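Local structure of ribonucleotide monophosphatase NagD (Escherichia coli, 2C4N) at the interface of chains A and B and the interface of chains A and C. The protein removes phosphate hydrolytically from ribonucleoside 5'-phosphates such as UMP, as a magnesium-dependent phosphatase of the HAD superfamily. Sequence-based numbering; all coordinates share one arbitrary frame. Chains: chain A/B/C, Protein NAGD.

Chain A takes part in both contacts, meeting chain B in contact 1 and chain C in contact 2; the centres of their C-alpha atoms lie about 25 Å apart. The two share no residue; helix 124-135 lends C:Met127 and C:His128 to contact 2, and the stretch 137-140 that follows it in sequence lends its residues to contact 1. Helix 156-167 enters contact 2 from both chains. The centre of contact 2 lies about 15 Å from A:Asp11 of the active site, that of contact 1 about 29 Å. Each interface is two-fold symmetric, yet NagD is a monomer, so both may be products of crystal packing.

Contact 1: the interface of chains A and B. Residues chain A 137-140, 169; chain B 231-234.
The carbonyl oxygen of B:Ser232 is met by A:Arg169 and by a water that also bonds chain A, in a two-fold interface between copies of a HAD-superfamily phosphatase; NagD is a monomer, so the pairing may belong to the crystal. A:Arg169 NH2 gives B:Ser232 O a weak, bent hydrogen bond of 2.9 Å (128° at H). Water 1 lies 2.7 Å from the same B:Ser232 O and also bonds the backbone N of A:Phe140, tying strand 139-142 to the loop of chain B. The guanidinium of A:Arg169 is steadied within its own chain by NH1, which donates to A:Ala138 O at 3.1 Å, and its CZ packs 3.7 Å from B:Ser232 CB. Water 2 joins A:Arg169 NH2 to the hydroxyl OG of B:Ser232, which sits between backbone N and carbonyl carbon (chi1 59°). Farther along chain B's loop, the carbonyl of B:Pro234 receives A:Arg139, whose chain bends at chi3 (64°). A:Arg139 NH2 donates to B:Pro234 O at 2.5 Å; the oxygen lies in the guanidinium plane, but the donor stands above the carbonyl plane. NE adds a weak bond to the same oxygen, while A:Arg139 CG runs 3.3 Å from B:Met233 O. An alanine in place of A:Arg139 would probably leave the B:Pro234 carbonyl without these donors and open a gap beside B:Met233 O.

Contact 2: the interface of chains A and C. Residues chain A 147-148, 152-154, 158; chain C 127-128, 166.
C:Ile166 pushes its branched side chain against A:Pro154, A:Ala158 and the backbone of A:Thr147, and with C:His128 it supplies most of the surface that chain C buries here. As NagD is a monomer, this two-fold contact may reflect crystal packing. C:Ile166 CG1 lies beside its own backbone N (chi1 -61°), which sends the two branches to different neighbours. The tip, C:Ile166 CD1, reaches A:Pro154 CG at 3.5 Å, at a slant. C:Ile166 CG1 rests 3.6 Å from the methyl CB of A:Ala158 and also touches the carbonyl oxygen of A:Thr147. The other branch, C:Ile166 CG2, lies 3.8 Å from A:Phe152 CD2, the two side chains crossing at a slant, with the poorly ordered A:His148 crossing the same branch obliquely.

C:His128 holds CG anti to its backbone N (chi1 173°), carrying the imidazole out to A:Tyr153. The two side chains run side by side in the same direction, but their rings meet edge-to-face with planes 73° apart, C:His128 NE2 coming 3.3 Å from A:Tyr153 CD1; as A:Tyr153 is poorly ordered, the detail is less certain. At the imidazole edge, in the ring plane, water 3 bonds C:His128 NE2 at 3.2 Å and A:Phe152 N at 3.0 Å, linking the chains. C:His128 CB packs against A:Pro154 CD at 3.6 Å, the two side chains crossing at about a right angle. A:Pro154 thus lies between C:His128 and C:Ile166, while C:Met127 brings its sulfur SD to A:Pro154 CB at 3.8 Å.

In this HAD fold, helix 124-135 supplies C:Met127 and C:His128, and the end of helix 156-167 C:Ile166; they face the A:Thr147 to A:Pro154 loop and A:Ala158 near the start of the equivalent helix.

Contact 1: the interface of chains A and B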
ATOM      1  N   GLY A 137     -14.111  -1.805 -17.654  1.00 25.31           N
ATOM      2  CA  GLY A 137     -13.711  -3.112 -18.144  1.00 22.68           C
ATOM      3  C   GLY A 137     -12.651  -3.283 -19.216  1.00 23.04           C
ATOM      4  O   GLY A 137     -12.371  -4.415 -19.619  1.00 21.76           O
ATOM      5  N   ALA A 138     -12.052  -2.200 -19.689  1.00 20.48           N
ATOM      6  CA  ALA A 138     -11.026  -2.341 -20.716  1.00 19.37           C
ATOM      7  C   ALA A 138      -9.808  -3.055 -20.136  1.00 18.21           C
ATOM      8  O   ALA A 138      -9.488  -2.890 -18.955  1.00 17.86           O
ATOM      9  CB  ALA A 138     -10.631  -0.971 -21.239  1.00 17.97           C
ATOM     10  N   ARG A 139      -9.130  -3.855 -20.956  1.00 19.66           N
ATOM     11  CA  ARG A 139      -7.935  -4.559 -20.496  1.00 19.12           C
ATOM     12  C   ARG A 139      -6.799  -3.538 -20.345  1.00 18.08           C
ATOM     13  O   ARG A 139      -6.380  -2.897 -21.313  1.00 18.09           O
ATOM     14  CB  ARG A 139      -7.583  -5.677 -21.487  1.00 17.74           C
ATOM     15  CG  ARG A 139      -8.676  -6.756 -21.540  1.00 22.16           C
ATOM     16  CD  ARG A 139      -8.491  -7.741 -22.692  1.00 24.88           C
ATOM     17  NE  ARG A 139      -7.271  -8.536 -22.570  1.00 28.67           N
ATOM     18  CZ  ARG A 139      -6.937  -9.519 -23.403  1.00 30.13           C
ATOM     19  NH1 ARG A 139      -7.735  -9.824 -24.417  1.00 29.61           N
ATOM     20  NH2 ARG A 139      -5.808 -10.193 -23.227  1.00 29.94           N
ATOM     21  N   PHE A 140      -6.319  -3.404 -19.111  1.00 16.85           N
ATOM     22  CA  PHE A 140      -5.288  -2.440 -18.720  1.00 14.98           C
ATOM     23  C   PHE A 140      -3.848  -2.986 -18.821  1.00 14.19           C
ATOM     24  O   PHE A 140      -3.429  -3.823 -18.021  1.00 14.67           O
ATOM     25  CB  PHE A 140      -5.616  -1.992 -17.285  1.00 15.46           C
ATOM     26  CG  PHE A 140      -4.914  -0.732 -16.830  1.00 15.41           C
ATOM     27  CD1 PHE A 140      -4.267   0.117 -17.727  1.00 15.18           C
ATOM     28  CD2 PHE A 140      -4.939  -0.384 -15.480  1.00 16.39           C
ATOM     29  CE1 PHE A 140      -3.651   1.296 -17.280  1.00 19.33           C
ATOM     30  CE2 PHE A 140      -4.332   0.786 -15.021  1.00 17.20           C
ATOM     31  CZ  PHE A 140      -3.686   1.630 -15.919  1.00 17.12           C
ATOM     32  N   ARG A 169      -7.984   0.015 -10.346  1.00 22.19           N
ATOM     33  CA  ARG A 169      -7.393  -1.164 -10.963  1.00 22.22           C
ATOM     34  C   ARG A 169      -5.938  -0.938 -11.349  1.00 22.71           C
ATOM     35  O   ARG A 169      -5.525   0.184 -11.638  1.00 20.86           O
ATOM     36  CB  ARG A 169      -8.193  -1.568 -12.204  1.00 27.54           C
ATOM     37  CG  ARG A 169      -9.618  -2.013 -11.919  1.00 30.79           C
ATOM     38  CD  ARG A 169     -10.320  -2.352 -13.219  1.00 32.81           C
ATOM     39  NE  ARG A 169      -9.665  -3.468 -13.894  1.00 35.01           N
ATOM     40  CZ  ARG A 169      -9.701  -3.680 -15.205  1.00 37.06           C
ATOM     41  NH1 ARG A 169     -10.362  -2.851 -16.001  1.00 33.05           N
ATOM     42  NH2 ARG A 169      -9.078  -4.731 -15.719  1.00 39.53           N
TER
ATOM     43  N   ASP B 231     -13.070 -11.090 -18.640  1.00 37.57           N
ATOM     44  CA  ASP B 231     -13.405  -9.976 -19.520  1.00 37.27           C
ATOM     45  C   ASP B 231     -12.408  -8.824 -19.452  1.00 36.81           C
ATOM     46  O   ASP B 231     -11.881  -8.387 -20.475  1.00 36.30           O
ATOM     47  CB  ASP B 231     -14.817  -9.450 -19.210  1.00 58.44           C
ATOM     48  CG  ASP B 231     -15.890 -10.526 -19.338  1.00 60.95           C
ATOM     49  OD1 ASP B 231     -15.642 -11.538 -20.030  1.00 61.19           O
ATOM     50  OD2 ASP B 231     -16.989 -10.357 -18.759  1.00 62.34           O
ATOM     51  N   SER B 232     -12.139  -8.345 -18.243  1.00 37.45           N
ATOM     52  CA  SER B 232     -11.222  -7.226 -18.055  1.00 37.57           C
ATOM     53  C   SER B 232      -9.771  -7.661 -17.855  1.00 37.37           C
ATOM     54  O   SER B 232      -8.873  -6.824 -17.783  1.00 37.09           O
ATOM     55  CB  SER B 232     -11.682  -6.382 -16.862  1.00 28.89           C
ATOM     56  OG  SER B 232     -11.736  -7.162 -15.686  1.00 29.07           O
ATOM     57  N   MET B 233      -9.544  -8.968 -17.766  1.00 34.42           N
ATOM     58  CA  MET B 233      -8.200  -9.504 -17.560  1.00 33.69           C
ATOM     59  C   MET B 233      -7.211  -9.153 -18.671  1.00 32.12           C
ATOM     60  O   MET B 233      -7.484  -9.363 -19.856  1.00 29.98           O
ATOM     61  CB  MET B 233      -8.256 -11.033 -17.401  1.00 50.25           C
ATOM     62  CG  MET B 233      -8.602 -11.536 -15.998  1.00 51.30           C
ATOM     63  SD  MET B 233      -7.179 -11.489 -14.887  1.00 54.73           S
ATOM     64  CE  MET B 233      -7.948 -11.240 -13.270  1.00 52.49           C
ATOM     65  N   PRO B 234      -6.050  -8.597 -18.293  1.00 36.21           N
ATOM     66  CA  PRO B 234      -4.996  -8.214 -19.233  1.00 35.04           C
ATOM     67  C   PRO B 234      -4.658  -9.345 -20.194  1.00 34.57           C
ATOM     68  O   PRO B 234      -4.538  -9.147 -21.405  1.00 34.77           O
ATOM     69  CB  PRO B 234      -3.820  -7.870 -18.316  1.00 55.22           C
ATOM     70  CG  PRO B 234      -4.207  -8.463 -16.962  1.00 57.32           C
ATOM     71  CD  PRO B 234      -5.672  -8.204 -16.928  1.00 56.33           C
TER
HETATM   72  O   HOH W   1      -7.027  -5.067 -17.057  1.00 24.85           O
HETATM   73  O   HOH W   2      -8.947  -7.431 -14.158  1.00 33.51           O

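Contact 2: the interface of chains A and C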
ATOM      1  N   THR A 147       8.794   4.544 -12.399  1.00 18.61           N
ATOM      2  CA  THR A 147       8.058   5.780 -12.127  1.00 20.66           C
ATOM      3  C   THR A 147       8.619   7.004 -12.841  1.00 22.89           C
ATOM      4  O   THR A 147       7.892   7.958 -13.110  1.00 21.56           O
ATOM      5  CB  THR A 147       8.003   6.072 -10.608  1.00 29.82           C
ATOM      6  OG1 THR A 147       9.325   6.320 -10.113  1.00 30.25           O
ATOM      7  CG2 THR A 147       7.407   4.889  -9.870  1.00 30.93           C
ATOM      8  N   HIS A 148       9.910   6.979 -13.153  1.00 23.92           N
ATOM      9  CA  HIS A 148      10.522   8.108 -13.839  1.00 28.66           C
ATOM     10  C   HIS A 148      11.738   7.689 -14.656  1.00 29.39           C
ATOM     11  O   HIS A 148      12.327   6.639 -14.399  1.00 27.61           O
ATOM     12  CB  HIS A 148      10.915   9.182 -12.821  1.00 43.63           C
ATOM     13  CG  HIS A 148      11.845   8.697 -11.756  1.00 48.45           C
ATOM     14  ND1 HIS A 148      13.178   8.433 -11.992  1.00 51.03           N
ATOM     15  CD2 HIS A 148      11.637   8.435 -10.444  1.00 48.99           C
ATOM     16  CE1 HIS A 148      13.750   8.033 -10.870  1.00 51.81           C
ATOM     17  NE2 HIS A 148      12.837   8.025  -9.916  1.00 51.11           N
ATOM     18  N   PHE A 152      13.807  13.426 -12.669  1.00 29.21           N
ATOM     19  CA  PHE A 152      12.471  13.156 -12.164  1.00 26.71           C
ATOM     20  C   PHE A 152      11.430  13.226 -13.267  1.00 25.62           C
ATOM     21  O   PHE A 152      10.265  13.559 -13.033  1.00 23.72           O
ATOM     22  CB  PHE A 152      12.137  14.113 -11.023  1.00 30.50           C
ATOM     23  CG  PHE A 152      12.983  13.895  -9.801  1.00 28.36           C
ATOM     24  CD1 PHE A 152      14.042  14.748  -9.506  1.00 28.86           C
ATOM     25  CD2 PHE A 152      12.743  12.807  -8.962  1.00 30.74           C
ATOM     26  CE1 PHE A 152      14.853  14.521  -8.392  1.00 29.32           C
ATOM     27  CE2 PHE A 152      13.545  12.568  -7.847  1.00 30.27           C
ATOM     28  CZ  PHE A 152      14.607  13.430  -7.561  1.00 29.16           C
ATOM     29  N   TYR A 153      11.865  12.895 -14.477  1.00 23.59           N
ATOM     30  CA  TYR A 153      10.998  12.873 -15.645  1.00 24.26           C
ATOM     31  C   TYR A 153       9.964  11.770 -15.471  1.00 21.46           C
ATOM     32  O   TYR A 153      10.320  10.610 -15.266  1.00 19.37           O
ATOM     33  CB  TYR A 153      11.822  12.573 -16.899  1.00 39.59           C
ATOM     34  CG  TYR A 153      12.594  13.742 -17.458  1.00 46.38           C
ATOM     35  CD1 TYR A 153      13.029  14.784 -16.639  1.00 49.46           C
ATOM     36  CD2 TYR A 153      12.918  13.789 -18.809  1.00 49.60           C
ATOM     37  CE1 TYR A 153      13.767  15.847 -17.160  1.00 51.70           C
ATOM     38  CE2 TYR A 153      13.655  14.843 -19.337  1.00 51.59           C
ATOM     39  CZ  TYR A 153      14.076  15.866 -18.507  1.00 52.07           C
ATOM     40  OH  TYR A 153      14.805  16.905 -19.033  1.00 54.21           O
ATOM     41  N   PRO A 154       8.672  12.113 -15.565  1.00 20.10           N
ATOM     42  CA  PRO A 154       7.645  11.081 -15.410  1.00 18.79           C
ATOM     43  C   PRO A 154       7.831   9.969 -16.439  1.00 17.38           C
ATOM     44  O   PRO A 154       8.148  10.236 -17.602  1.00 17.03           O
ATOM     45  CB  PRO A 154       6.345  11.854 -15.629  1.00 19.00           C
ATOM     46  CG  PRO A 154       6.685  13.235 -15.111  1.00 19.61           C
ATOM     47  CD  PRO A 154       8.061  13.447 -15.704  1.00 18.94           C
ATOM     48  N   ALA A 158       4.448   6.450 -13.492  1.00 16.55           N
ATOM     49  CA  ALA A 158       3.867   7.690 -12.986  1.00 17.55           C
ATOM     50  C   ALA A 158       2.582   8.051 -13.732  1.00 17.10           C
ATOM     51  O   ALA A 158       1.647   8.605 -13.149  1.00 17.44           O
ATOM     52  CB  ALA A 158       4.882   8.826 -13.103  1.00 20.65           C
TER
ATOM     53  N   MET C 127       3.401  17.631 -13.609  1.00 17.96           N
ATOM     54  CA  MET C 127       3.739  16.478 -12.779  1.00 18.47           C
ATOM     55  C   MET C 127       5.247  16.450 -12.562  1.00 17.20           C
ATOM     56  O   MET C 127       5.726  16.205 -11.457  1.00 15.59           O
ATOM     57  CB  MET C 127       3.298  15.178 -13.459  1.00 17.10           C
ATOM     58  CG  MET C 127       3.435  13.950 -12.573  1.00 18.27           C
ATOM     59  SD  MET C 127       3.257  12.374 -13.435  1.00 20.09           S
ATOM     60  CE  MET C 127       1.592  12.484 -14.052  1.00 18.39           C
ATOM     61  N   HIS C 128       5.985  16.709 -13.636  1.00 17.87           N
ATOM     62  CA  HIS C 128       7.442  16.723 -13.603  1.00 18.19           C
ATOM     63  C   HIS C 128       7.973  17.764 -12.621  1.00 17.96           C
ATOM     64  O   HIS C 128       8.746  17.445 -11.721  1.00 16.77           O
ATOM     65  CB  HIS C 128       7.989  17.009 -15.008  1.00 21.44           C
ATOM     66  CG  HIS C 128       9.471  17.211 -15.055  1.00 23.45           C
ATOM     67  ND1 HIS C 128      10.069  18.110 -15.912  1.00 26.81           N
ATOM     68  CD2 HIS C 128      10.476  16.628 -14.361  1.00 24.22           C
ATOM     69  CE1 HIS C 128      11.379  18.075 -15.741  1.00 25.30           C
ATOM     70  NE2 HIS C 128      11.651  17.183 -14.806  1.00 25.95           N
ATOM     71  N   ILE C 166       6.689   9.492  -8.229  1.00 23.93           N
ATOM     72  CA  ILE C 166       8.015   9.935  -8.645  1.00 22.80           C
ATOM     73  C   ILE C 166       8.879  10.416  -7.483  1.00 23.36           C
ATOM     74  O   ILE C 166      10.047  10.040  -7.376  1.00 24.52           O
ATOM     75  CB  ILE C 166       7.915  11.081  -9.683  1.00 19.18           C
ATOM     76  CG1 ILE C 166       7.175  10.588 -10.929  1.00 18.36           C
ATOM     77  CG2 ILE C 166       9.316  11.585 -10.059  1.00 19.52           C
ATOM     78  CD1 ILE C 166       6.834  11.684 -11.922  1.00 18.20           C
TER
HETATM   79  O   HOH W   3      14.386  16.288 -13.417  1.00 25.19           O